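Local coordinates for fructosyl amine: oxygen oxidoreductase (Aspergillus fumigatus, PDB 3DJE), which oxidatively deglycates fructosyl amino acids (Amadori products), using FAD as its cofactor and molecular oxygen as the electron acceptor, at residues Trp81-Tyr91 with Ala158-Ala167; Pro183-Glu193 with Ala200-Arg209. All coordinates share one frame; numbering follows the deposited sequence.

In the fold
Both contacts belong to the FAD-dependent oxidoreductase fold, and they lie toward opposite ends of the extended cofactor. Interaction 1 packs the end of helix 64-83 and the loop after it against the end of strand 156-158 and the start of helix 160-173. Its Trp81 side chain lies about 8 Å from FAD and about 10 Å from the bound substrate analogue FSA, next to the FAD-binding residues Phe367 and Lys368. Interaction 2 is a small antiparallel sheet whose Val187 backbone reads the adenine directly. The two do not touch: their centres are 31 Å apart and their nearest atoms about 14 Å. In interaction 1 only Trp81, through Lys368, is second-shell to the cofactor, the rest being packing.

Interaction 1: Trp81-Tyr91 with Ala158-Ala167; sequences WKNDPLFKPYY and AHARNALVAA
The carbonyl oxygen Tyr90 O is met by two groups of the other segment: the amide His159 N donates to it at 2.8 Å (N-H...O 155°), and Ala158 CA adds a C-H...O contact at 3.0 Å. Beside them Tyr91 and Ala158 form an antiparallel non-hydrogen-bonded bridge. His159 is also the N-cap of helix 160-173, its ND1 accepting from Asn162 N at 3.1 Å, so one residue both joins the 81-91 segment and caps the helix N-terminus.

Further along, aromatic rings lie against alanines, Ala163, Ala166 and Ala167 on the helix and Ala158 on the strand just before it. Tyr90, its CG turned anti to the carbonyl carbon (chi1 -51°), lays one face on Ala163 CA, 4.1 Å from the ring centroid, while Pro89 CB fills the opposite face. Its far end meets Ala166, with OH 3.4 Å from Ala166 CB. Trp81 takes Ala158 CB over its six-membered ring and has Ala163 CB at its edge, 3.9 Å from CH2; its indole NE1 is satisfied by Lys368 O. Phe87 CZ touches Ala167 CB at 3.9 Å, and Leu86 meets the same helix turn.

Methyl side chains suit these positions because they let bulky rings approach the backbone closely. The chemistry is thus mainly apolar and CH-pi, with one backbone hydrogen bond fixing where the loop meets the helix start.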
loop_
_atom_site.group_PDB
_atom_site.type_symbol
_atom_site.label_atom_id
_atom_site.label_comp_id
_atom_site.label_asym_id
_atom_site.label_seq_id
_atom_site.Cartn_x
_atom_site.Cartn_y
_atom_site.Cartn_z
ATOM N N TRP A 81 -11.298 -11.019 2.603
ATOM C CA TRP A 81 -10.250 -12.023 2.439
ATOM C C TRP A 81 -10.687 -13.419 2.900
ATOM O O TRP A 81 -10.242 -14.419 2.352
ATOM C CB TRP A 81 -8.981 -11.624 3.183
ATOM C CG TRP A 81 -8.301 -10.394 2.616
ATOM C CD1 TRP A 81 -8.186 -9.169 3.219
ATOM C CD2 TRP A 81 -7.653 -10.278 1.342
ATOM N NE1 TRP A 81 -7.491 -8.296 2.402
ATOM C CE2 TRP A 81 -7.149 -8.953 1.243
ATOM C CE3 TRP A 81 -7.442 -11.169 0.277
ATOM C CZ2 TRP A 81 -6.456 -8.499 0.104
ATOM C CZ3 TRP A 81 -6.775 -10.725 -0.847
ATOM C CH2 TRP A 81 -6.275 -9.400 -0.925
ATOM N N LYS A 82 -11.545 -13.463 3.911
ATOM C CA LYS A 82 -11.979 -14.745 4.500
ATOM C C LYS A 82 -13.203 -15.358 3.829
ATOM O O LYS A 82 -13.328 -16.591 3.776
ATOM C CB LYS A 82 -12.275 -14.561 5.991
ATOM C CG LYS A 82 -11.017 -14.468 6.839
ATOM C CD LYS A 82 -11.302 -13.768 8.153
ATOM C CE LYS A 82 -12.078 -14.649 9.113
ATOM N NZ LYS A 82 -12.209 -13.977 10.431
ATOM N N ASN A 83 -14.097 -14.506 3.319
ATOM C CA ASN A 83 -15.436 -14.942 2.915
ATOM C C ASN A 83 -15.838 -14.655 1.472
ATOM O O ASN A 83 -16.815 -15.241 0.984
ATOM C CB ASN A 83 -16.490 -14.360 3.863
ATOM C CG ASN A 83 -16.284 -14.812 5.305
ATOM O OD1 ASN A 83 -15.930 -15.960 5.559
ATOM N ND2 ASN A 83 -16.521 -13.910 6.251
ATOM N N ASP A 84 -15.118 -13.761 0.787
ATOM C CA ASP A 84 -15.460 -13.434 -0.606
ATOM C C ASP A 84 -14.706 -14.411 -1.501
ATOM O O ASP A 84 -13.477 -14.402 -1.505
ATOM C CB ASP A 84 -15.047 -11.989 -0.922
ATOM C CG ASP A 84 -15.453 -11.534 -2.324
ATOM O OD1 ASP A 84 -15.701 -12.379 -3.216
ATOM O OD2 ASP A 84 -15.493 -10.299 -2.522
ATOM N N PRO A 85 -15.422 -15.268 -2.256
ATOM C CA PRO A 85 -14.757 -16.281 -3.095
ATOM C C PRO A 85 -13.733 -15.694 -4.069
ATOM O O PRO A 85 -12.791 -16.388 -4.470
ATOM C CB PRO A 85 -15.914 -16.925 -3.869
ATOM C CG PRO A 85 -17.116 -16.621 -3.083
ATOM C CD PRO A 85 -16.891 -15.331 -2.376
ATOM N N LEU A 86 -13.905 -14.424 -4.442
ATOM C CA LEU A 86 -12.984 -13.799 -5.375
ATOM C C LEU A 86 -11.624 -13.542 -4.730
ATOM O O LEU A 86 -10.597 -13.573 -5.415
ATOM C CB LEU A 86 -13.549 -12.475 -5.898
ATOM C CG LEU A 86 -12.767 -11.799 -7.024
ATOM C CD1 LEU A 86 -12.860 -12.607 -8.303
ATOM C CD2 LEU A 86 -13.346 -10.409 -7.211
ATOM N N PHE A 87 -11.615 -13.288 -3.413
ATOM C CA PHE A 87 -10.370 -12.890 -2.728
ATOM C C PHE A 87 -9.766 -13.982 -1.858
ATOM O O PHE A 87 -8.559 -13.989 -1.629
ATOM C CB PHE A 87 -10.593 -11.615 -1.903
ATOM C CG PHE A 87 -10.866 -10.420 -2.759
ATOM C CD1 PHE A 87 -9.833 -9.837 -3.495
ATOM C CD2 PHE A 87 -12.153 -9.901 -2.882
ATOM C CE1 PHE A 87 -10.074 -8.737 -4.331
ATOM C CE2 PHE A 87 -12.398 -8.811 -3.718
ATOM C CZ PHE A 87 -11.352 -8.225 -4.443
ATOM N N LYS A 88 -10.605 -14.899 -1.385
ATOM C CA LYS A 88 -10.115 -16.018 -0.563
ATOM C C LYS A 88 -8.877 -16.749 -1.130
ATOM O O LYS A 88 -7.974 -17.117 -0.368
ATOM C CB LYS A 88 -11.231 -17.033 -0.320
ATOM C CG LYS A 88 -12.288 -16.541 0.620
ATOM C CD LYS A 88 -13.436 -17.548 0.736
ATOM C CE LYS A 88 -12.926 -18.937 1.112
ATOM N NZ LYS A 88 -12.211 -18.970 2.426
ATOM N N PRO A 89 -8.819 -16.976 -2.459
ATOM C CA PRO A 89 -7.686 -17.756 -2.984
ATOM C C PRO A 89 -6.305 -17.159 -2.710
ATOM O O PRO A 89 -5.304 -17.878 -2.820
ATOM C CB PRO A 89 -7.926 -17.743 -4.501
ATOM C CG PRO A 89 -9.428 -17.585 -4.651
ATOM C CD PRO A 89 -9.790 -16.634 -3.522
ATOM N N TYR A 90 -6.269 -15.862 -2.396
ATOM C CA TYR A 90 -5.005 -15.099 -2.364
ATOM C C TYR A 90 -4.512 -14.837 -0.965
ATOM O O TYR A 90 -3.391 -14.356 -0.806
ATOM C CB TYR A 90 -5.137 -13.785 -3.155
ATOM C CG TYR A 90 -5.700 -14.081 -4.510
ATOM C CD1 TYR A 90 -5.004 -14.876 -5.399
ATOM C CD2 TYR A 90 -6.995 -13.668 -4.860
ATOM C CE1 TYR A 90 -5.548 -15.236 -6.635
ATOM C CE2 TYR A 90 -7.545 -14.012 -6.100
ATOM C CZ TYR A 90 -6.826 -14.810 -6.980
ATOM O OH TYR A 90 -7.379 -15.154 -8.204
ATOM N N TYR A 91 -5.324 -15.174 0.037
ATOM C CA TYR A 91 -4.975 -14.929 1.435
ATOM C C TYR A 91 -4.388 -16.169 2.109
ATOM O O TYR A 91 -4.980 -17.255 2.051
ATOM C CB TYR A 91 -6.179 -14.422 2.235
ATOM C CG TYR A 91 -5.879 -14.281 3.714
ATOM C CD1 TYR A 91 -4.864 -13.432 4.173
ATOM C CD2 TYR A 91 -6.568 -15.043 4.649
ATOM C CE1 TYR A 91 -4.582 -13.324 5.539
ATOM C CE2 TYR A 91 -6.300 -14.930 6.013
ATOM C CZ TYR A 91 -5.296 -14.070 6.444
ATOM O OH TYR A 91 -5.009 -13.981 7.789
ATOM N N ALA A 158 -1.217 -11.715 1.650
ATOM C CA ALA A 158 -1.984 -11.950 0.414
ATOM C C ALA A 158 -1.091 -11.834 -0.790
ATOM O O ALA A 158 -0.169 -11.012 -0.793
ATOM C CB ALA A 158 -3.114 -10.948 0.276
ATOM N N HIS A 159 -1.369 -12.644 -1.812
ATOM C CA HIS A 159 -0.706 -12.456 -3.098
ATOM C C HIS A 159 -1.282 -11.240 -3.791
ATOM O O HIS A 159 -2.308 -11.326 -4.481
ATOM C CB HIS A 159 -0.772 -13.694 -3.986
ATOM C CG HIS A 159 0.232 -13.654 -5.088
ATOM N ND1 HIS A 159 0.270 -12.635 -6.016
ATOM C CD2 HIS A 159 1.293 -14.452 -5.358
ATOM C CE1 HIS A 159 1.284 -12.835 -6.842
ATOM N NE2 HIS A 159 1.925 -13.929 -6.461
ATOM N N ALA A 160 -0.632 -10.100 -3.575
ATOM C CA ALA A 160 -1.220 -8.809 -3.950
ATOM C C ALA A 160 -1.483 -8.674 -5.448
ATOM O O ALA A 160 -2.605 -8.326 -5.872
ATOM C CB ALA A 160 -0.353 -7.630 -3.426
ATOM N N ARG A 161 -0.459 -8.964 -6.242
ATOM C CA ARG A 161 -0.587 -8.865 -7.689
ATOM C C ARG A 161 -1.715 -9.759 -8.217
ATOM O O ARG A 161 -2.571 -9.304 -8.996
ATOM C CB ARG A 161 0.728 -9.192 -8.372
ATOM C CG ARG A 161 0.633 -9.113 -9.888
ATOM C CD ARG A 161 1.755 -9.919 -10.531
ATOM N NE ARG A 161 1.436 -11.343 -10.442
ATOM C CZ ARG A 161 2.296 -12.350 -10.587
ATOM N NH1 ARG A 161 3.595 -12.141 -10.833
ATOM N NH2 ARG A 161 1.846 -13.581 -10.482
ATOM N N ASN A 162 -1.737 -11.023 -7.796
ATOM C CA ASN A 162 -2.784 -11.928 -8.273
ATOM C C ASN A 162 -4.196 -11.498 -7.836
ATOM O O ASN A 162 -5.160 -11.656 -8.600
ATOM C CB ASN A 162 -2.474 -13.371 -7.864
ATOM C CG ASN A 162 -1.286 -13.951 -8.632
ATOM O OD1 ASN A 162 -0.847 -13.403 -9.651
ATOM N ND2 ASN A 162 -0.768 -15.074 -8.145
ATOM N N ALA A 163 -4.313 -10.935 -6.628
ATOM C CA ALA A 163 -5.617 -10.441 -6.144
ATOM C C ALA A 163 -6.077 -9.212 -6.946
ATOM O O ALA A 163 -7.266 -9.077 -7.312
ATOM C CB ALA A 163 -5.538 -10.094 -4.655
ATOM N N LEU A 164 -5.131 -8.315 -7.210
ATOM C CA LEU A 164 -5.403 -7.101 -8.004
ATOM C C LEU A 164 -5.896 -7.472 -9.407
ATOM O O LEU A 164 -6.906 -6.946 -9.887
ATOM C CB LEU A 164 -4.132 -6.237 -8.072
ATOM C CG LEU A 164 -4.195 -4.934 -8.873
ATOM C CD1 LEU A 164 -5.217 -3.982 -8.275
ATOM C CD2 LEU A 164 -2.786 -4.306 -8.858
ATOM N N VAL A 165 -5.181 -8.392 -10.052
ATOM C CA VAL A 165 -5.546 -8.884 -11.385
ATOM C C VAL A 165 -6.919 -9.572 -11.338
ATOM O O VAL A 165 -7.769 -9.292 -12.172
ATOM C CB VAL A 165 -4.450 -9.816 -11.957
ATOM C CG1 VAL A 165 -4.917 -10.503 -13.229
ATOM C CG2 VAL A 165 -3.175 -9.010 -12.258
ATOM N N ALA A 166 -7.154 -10.417 -10.336
ATOM C CA ALA A 166 -8.447 -11.109 -10.228
ATOM C C ALA A 166 -9.589 -10.094 -10.117
ATOM O O ALA A 166 -10.638 -10.254 -10.744
ATOM C CB ALA A 166 -8.454 -12.075 -9.036
ATOM N N ALA A 167 -9.401 -9.076 -9.278
ATOM C CA ALA A 167 -10.446 -8.066 -9.087
ATOM C C ALA A 167 -10.689 -7.266 -10.376
ATOM O O ALA A 167 -11.846 -6.998 -10.725
ATOM C CB ALA A 167 -10.084 -7.132 -7.945
#

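Interaction 2: Pro183-Glu193 with Ala200-Arg209; sequences PQGRVVTLIFE and AVTADGKIWR. Unlike the reference sequence in segment 200-209: Ala203 (reference Gly). With FAD (flavin-adenine dinucleotide), chain C.
OE2 of Glu193 lies at the edge of the Arg209 guanidinium, and NH1 reaches it on the syn side in a salt bridge (NH1 to OE2 3.1 Å), tilted out of the carboxylate plane; the two planes are turned 38° apart. Water 2 lies in the guanidinium plane and links NH2 to the same OE2. The Trp208 indole carries Lys206 CD on one face; at its edge NE1 donates to Thr202 OG1, 3.2 Å away and in the ring plane. Water 1, also at that edge, donates to Gln184 O and to Asp204 OD2, stitching the Pro183-Arg186 turn to the facing loop.

Between these polar ends the strands pair antiparallel with a classic beta bulge: Val188 and Thr189 both face Val201, Val188 N donating to Val201 O (2.8 Å) and Val201 N to Thr189 O (2.9 Å). Val187 sits in a non-hydrogen-bonded pair with Thr202, which leaves its N and O for the cofactor. Val187 N donates to FAD N1A and Val187 O accepts from FAD N6A, both at 3.1 Å: two hydrogen bonds to the adenine, both from the backbone of Val187. Ile191, with CG1 anti to its carbonyl carbon (chi1 -61°), sends CD1 across to Ile207 CG2 at 3.7 Å; a long branched side chain suits this span over the central strand.

Strands 187-193, 196-202 and 206-209 form the three-stranded antiparallel meander that, as in related flavoproteins, connects parallel strands 177-180 and 212-215. It packs on the parallel strands of the central sheet, Val187, Thr202 and Trp208 touching Leu36 of strand 33-37, and Ala200 and Trp208 touching Leu10 of strand 9-12.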
loop_
_atom_site.group_PDB
_atom_site.type_symbol
_atom_site.label_atom_id
_atom_site.label_comp_id
_atom_site.label_asym_id
_atom_site.label_seq_id
_atom_site.Cartn_x
_atom_site.Cartn_y
_atom_site.Cartn_z
ATOM N N PRO A 183 0.002 6.055 -24.768
ATOM C CA PRO A 183 -0.656 7.230 -24.178
ATOM C C PRO A 183 -2.134 7.112 -23.820
ATOM O O PRO A 183 -2.644 8.011 -23.147
ATOM C CB PRO A 183 -0.518 8.282 -25.290
ATOM C CG PRO A 183 -0.631 7.469 -26.556
ATOM C CD PRO A 183 0.016 6.123 -26.244
ATOM N N GLN A 184 -2.814 6.056 -24.264
ATOM C CA GLN A 184 -4.291 5.986 -24.189
ATOM C C GLN A 184 -4.877 6.088 -22.775
ATOM O O GLN A 184 -5.984 6.592 -22.605
ATOM C CB GLN A 184 -4.842 4.742 -24.908
ATOM C CG GLN A 184 -4.276 3.399 -24.400
ATOM C CD GLN A 184 -2.925 3.020 -25.046
ATOM O OE1 GLN A 184 -2.331 3.801 -25.805
ATOM N NE2 GLN A 184 -2.439 1.810 -24.742
ATOM N N GLY A 185 -4.141 5.609 -21.778
ATOM C CA GLY A 185 -4.641 5.625 -20.398
ATOM C C GLY A 185 -3.943 6.606 -19.473
ATOM O O GLY A 185 -4.212 6.611 -18.274
ATOM N N ARG A 186 -3.037 7.429 -20.014
ATOM C CA ARG A 186 -2.308 8.386 -19.195
ATOM C C ARG A 186 -3.089 9.691 -19.130
ATOM O O ARG A 186 -3.114 10.466 -20.098
ATOM C CB ARG A 186 -0.883 8.640 -19.728
ATOM C CG ARG A 186 -0.160 9.753 -18.970
ATOM C CD ARG A 186 1.347 9.810 -19.234
ATOM N NE ARG A 186 2.073 8.806 -18.453
ATOM C CZ ARG A 186 2.262 8.858 -17.131
ATOM N NH1 ARG A 186 1.765 9.874 -16.418
ATOM N NH2 ARG A 186 2.937 7.889 -16.514
ATOM N N VAL A 187 -3.721 9.946 -17.992
ATOM C CA VAL A 187 -4.450 11.210 -17.839
ATOM C C VAL A 187 -3.444 12.353 -17.761
ATOM O O VAL A 187 -2.450 12.270 -17.024
ATOM C CB VAL A 187 -5.335 11.210 -16.575
ATOM C CG1 VAL A 187 -5.892 12.592 -16.322
ATOM C CG2 VAL A 187 -6.478 10.201 -16.726
ATOM N N VAL A 188 -3.712 13.424 -18.513
ATOM C CA VAL A 188 -2.824 14.598 -18.494
ATOM C C VAL A 188 -3.423 15.791 -17.759
ATOM O O VAL A 188 -2.689 16.673 -17.301
ATOM C CB VAL A 188 -2.339 15.035 -19.901
ATOM C CG1 VAL A 188 -1.523 13.900 -20.554
ATOM C CG2 VAL A 188 -3.513 15.482 -20.777
ATOM N N THR A 189 -4.754 15.822 -17.680
ATOM C CA THR A 189 -5.462 16.805 -16.853
ATOM C C THR A 189 -6.882 16.342 -16.617
ATOM O O THR A 189 -7.433 15.609 -17.422
ATOM C CB THR A 189 -5.500 18.213 -17.515
ATOM O OG1 THR A 189 -6.072 19.159 -16.598
ATOM C CG2 THR A 189 -6.296 18.204 -18.823
ATOM N N LEU A 190 -7.456 16.745 -15.486
ATOM C CA LEU A 190 -8.904 16.648 -15.347
ATOM C C LEU A 190 -9.530 17.770 -16.184
ATOM O O LEU A 190 -8.847 18.749 -16.555
ATOM C CB LEU A 190 -9.308 16.777 -13.864
ATOM C CG LEU A 190 -8.695 15.724 -12.925
ATOM C CD1 LEU A 190 -9.086 16.013 -11.472
ATOM C CD2 LEU A 190 -9.114 14.306 -13.333
ATOM N N ILE A 191 -10.808 17.605 -16.502
ATOM C CA ILE A 191 -11.570 18.626 -17.222
ATOM C C ILE A 191 -12.210 19.569 -16.216
ATOM O O ILE A 191 -13.114 19.170 -15.504
ATOM C CB ILE A 191 -12.675 18.012 -18.112
ATOM C CG1 ILE A 191 -12.067 17.087 -19.177
ATOM C CG2 ILE A 191 -13.517 19.119 -18.789
ATOM C CD1 ILE A 191 -13.123 16.227 -19.893
ATOM N N PHE A 192 -11.747 20.822 -16.175
ATOM C CA PHE A 192 -12.295 21.820 -15.235
ATOM C C PHE A 192 -13.210 22.772 -15.986
ATOM O O PHE A 192 -12.764 23.514 -16.868
ATOM C CB PHE A 192 -11.179 22.597 -14.534
ATOM C CG PHE A 192 -10.399 21.775 -13.530
ATOM C CD1 PHE A 192 -10.803 21.710 -12.201
ATOM C CD2 PHE A 192 -9.252 21.079 -13.918
ATOM C CE1 PHE A 192 -10.072 20.958 -11.266
ATOM C CE2 PHE A 192 -8.518 20.327 -12.991
ATOM C CZ PHE A 192 -8.929 20.272 -11.673
ATOM N N GLU A 193 -14.491 22.720 -15.653
ATOM C CA GLU A 193 -15.500 23.493 -16.382
ATOM C C GLU A 193 -16.531 23.989 -15.393
ATOM O O GLU A 193 -17.135 23.184 -14.658
ATOM C CB GLU A 193 -16.166 22.591 -17.425
ATOM C CG GLU A 193 -17.297 23.190 -18.259
ATOM C CD GLU A 193 -18.046 22.094 -19.024
ATOM O OE1 GLU A 193 -19.222 21.827 -18.690
ATOM O OE2 GLU A 193 -17.448 21.459 -19.919
ATOM N N ALA A 200 -11.820 13.665 -17.720
ATOM C CA ALA A 200 -10.358 13.737 -17.889
ATOM C C ALA A 200 -9.951 13.744 -19.349
ATOM O O ALA A 200 -10.702 13.302 -20.219
ATOM C CB ALA A 200 -9.684 12.552 -17.202
ATOM N N VAL A 201 -8.743 14.227 -19.598
ATOM C CA VAL A 201 -8.156 14.145 -20.942
ATOM C C VAL A 201 -6.930 13.251 -20.852
ATOM O O VAL A 201 -6.107 13.429 -19.946
ATOM C CB VAL A 201 -7.728 15.527 -21.455
ATOM C CG1 VAL A 201 -7.162 15.425 -22.874
ATOM C CG2 VAL A 201 -8.900 16.509 -21.412
ATOM N N THR A 202 -6.799 12.314 -21.798
ATOM C CA THR A 202 -5.625 11.426 -21.833
ATOM C C THR A 202 -4.573 11.920 -22.834
ATOM O O THR A 202 -4.876 12.773 -23.680
ATOM C CB THR A 202 -6.009 9.957 -22.096
ATOM O OG1 THR A 202 -6.895 9.887 -23.219
ATOM C CG2 THR A 202 -6.735 9.381 -20.872
ATOM N N ALA A 203 -3.357 11.387 -22.724
ATOM C CA ALA A 203 -2.204 11.873 -23.496
ATOM C C ALA A 203 -2.323 11.653 -25.006
ATOM O O ALA A 203 -1.556 12.266 -25.775
ATOM C CB ALA A 203 -0.933 11.224 -22.994
ATOM N N ASP A 204 -3.215 10.747 -25.422
ATOM C CA ASP A 204 -3.550 10.563 -26.850
ATOM C C ASP A 204 -4.488 11.653 -27.380
ATOM O O ASP A 204 -4.904 11.623 -28.551
ATOM C CB ASP A 204 -4.155 9.174 -27.117
ATOM C CG ASP A 204 -5.435 8.928 -26.355
ATOM O OD1 ASP A 204 -5.742 9.723 -25.422
ATOM O OD2 ASP A 204 -6.157 7.943 -26.687
ATOM N N GLY A 205 -4.810 12.625 -26.528
ATOM C CA GLY A 205 -5.738 13.680 -26.901
ATOM C C GLY A 205 -7.151 13.154 -27.069
ATOM O O GLY A 205 -7.820 13.417 -28.094
ATOM N N LYS A 206 -7.581 12.338 -26.110
ATOM C CA LYS A 206 -8.976 11.901 -26.055
ATOM C C LYS A 206 -9.618 12.527 -24.824
ATOM O O LYS A 206 -9.023 12.545 -23.752
ATOM C CB LYS A 206 -9.098 10.382 -25.988
ATOM C CG LYS A 206 -10.546 9.883 -26.096
ATOM C CD LYS A 206 -10.646 8.390 -26.432
ATOM C CE LYS A 206 -9.714 7.982 -27.580
ATOM N NZ LYS A 206 -9.936 6.569 -28.026
ATOM N N ILE A 207 -10.834 13.030 -25.013
ATOM C CA ILE A 207 -11.601 13.691 -23.965
ATOM C C ILE A 207 -12.611 12.686 -23.431
ATOM O O ILE A 207 -13.411 12.156 -24.200
ATOM C CB ILE A 207 -12.357 14.914 -24.529
ATOM C CG1 ILE A 207 -11.349 15.957 -25.038
ATOM C CG2 ILE A 207 -13.309 15.512 -23.469
ATOM C CD1 ILE A 207 -11.985 17.036 -25.925
ATOM N N TRP A 208 -12.548 12.436 -22.123
ATOM C CA TRP A 208 -13.372 11.437 -21.451
ATOM C C TRP A 208 -14.316 12.152 -20.501
ATOM O O TRP A 208 -13.947 12.456 -19.376
ATOM C CB TRP A 208 -12.513 10.449 -20.659
ATOM C CG TRP A 208 -11.653 9.584 -21.508
ATOM C CD1 TRP A 208 -10.362 9.838 -21.895
ATOM C CD2 TRP A 208 -11.999 8.320 -22.068
ATOM N NE1 TRP A 208 -9.890 8.802 -22.663
ATOM C CE2 TRP A 208 -10.874 7.864 -22.800
ATOM C CE3 TRP A 208 -13.159 7.526 -22.035
ATOM C CZ2 TRP A 208 -10.866 6.633 -23.485
ATOM C CZ3 TRP A 208 -13.160 6.306 -22.726
ATOM C CH2 TRP A 208 -12.015 5.878 -23.443
ATOM N N ARG A 209 -15.528 12.436 -20.968
ATOM C CA ARG A 209 -16.497 13.150 -20.126
ATOM C C ARG A 209 -17.261 12.148 -19.275
ATOM O O ARG A 209 -17.602 11.068 -19.750
ATOM C CB ARG A 209 -17.448 13.989 -20.991
ATOM C CG ARG A 209 -16.723 15.102 -21.729
ATOM C CD ARG A 209 -17.652 16.104 -22.389
ATOM N NE ARG A 209 -16.899 17.249 -22.897
ATOM C CZ ARG A 209 -16.671 18.373 -22.218
ATOM N NH1 ARG A 209 -17.150 18.541 -20.988
ATOM N NH2 ARG A 209 -15.964 19.345 -22.784
HETATM P PA FAD C . -1.727 2.365 -6.366
HETATM O O1A FAD C . -2.131 0.966 -6.190
HETATM O O2A FAD C . -0.267 2.690 -6.400
HETATM O O5B FAD C . -2.457 2.826 -7.691
HETATM C C5B FAD C . -2.239 4.102 -8.297
HETATM C C4B FAD C . -2.581 3.950 -9.785
HETATM O O4B FAD C . -2.564 5.303 -10.277
HETATM C C3B FAD C . -1.420 3.198 -10.477
HETATM O O3B FAD C . -1.885 1.991 -11.105
HETATM C C2B FAD C . -0.941 4.234 -11.507
HETATM O O2B FAD C . -0.568 3.623 -12.781
HETATM C C1B FAD C . -2.167 5.184 -11.609
HETATM N N9A FAD C . -1.724 6.438 -12.291
HETATM C C8A FAD C . -0.570 7.121 -12.131
HETATM N N7A FAD C . -0.557 8.162 -12.990
HETATM C C5A FAD C . -1.701 8.130 -13.688
HETATM C C6A FAD C . -2.236 8.921 -14.710
HETATM N N6A FAD C . -1.537 9.975 -15.191
HETATM N N1A FAD C . -3.448 8.605 -15.208
HETATM C C2A FAD C . -4.141 7.557 -14.745
HETATM N N3A FAD C . -3.658 6.778 -13.772
HETATM C C4A FAD C . -2.444 7.049 -13.236
HETATM N N1 FAD C . -0.299 -2.161 2.465
HETATM C C2 FAD C . -0.832 -3.205 3.217
HETATM O O2 FAD C . -2.028 -3.240 3.515
HETATM N N3 FAD C . 0.014 -4.228 3.647
HETATM C C4 FAD C . 1.374 -4.226 3.354
HETATM O O4 FAD C . 2.094 -5.153 3.749
HETATM C C4X FAD C . 1.901 -3.159 2.612
HETATM N N5 FAD C . 3.262 -3.116 2.315
HETATM C C5X FAD C . 3.740 -2.151 1.432
HETATM C C6 FAD C . 5.053 -2.252 0.984
HETATM C C7 FAD C . 5.550 -1.333 0.067
HETATM C C7M FAD C . 7.013 -1.480 -0.374
HETATM C C8 FAD C . 4.727 -0.323 -0.429
HETATM C C8M FAD C . 5.262 0.649 -1.507
HETATM C C9 FAD C . 3.400 -0.237 0.014
HETATM C C9A FAD C . 2.894 -1.160 0.939
HETATM N N10 FAD C . 1.569 -1.091 1.413
HETATM C C10 FAD C . 1.057 -2.140 2.175
HETATM C "C1'" FAD C . 0.719 0.064 1.094
HETATM C "C2'" FAD C . -0.159 -0.254 -0.117
HETATM O "O2'" FAD C . 0.618 -0.949 -1.117
HETATM C "C3'" FAD C . -0.720 1.046 -0.685
HETATM O "O3'" FAD C . -1.246 1.845 0.395
HETATM C "C4'" FAD C . -1.860 0.801 -1.679
HETATM O "O4'" FAD C . -1.539 -0.233 -2.609
HETATM C "C5'" FAD C . -2.134 2.099 -2.446
HETATM O "O5'" FAD C . -3.240 1.905 -3.344
HETATM P P FAD C . -3.691 3.085 -4.330
HETATM O O1P FAD C . -3.917 4.326 -3.531
HETATM O O2P FAD C . -4.773 2.520 -5.161
HETATM O O3P FAD C . -2.418 3.335 -5.280
HETATM O O HOH W 1 -7.691 7.079 -24.626
HETATM O O HOH W 2 -15.466 21.638 -21.395
#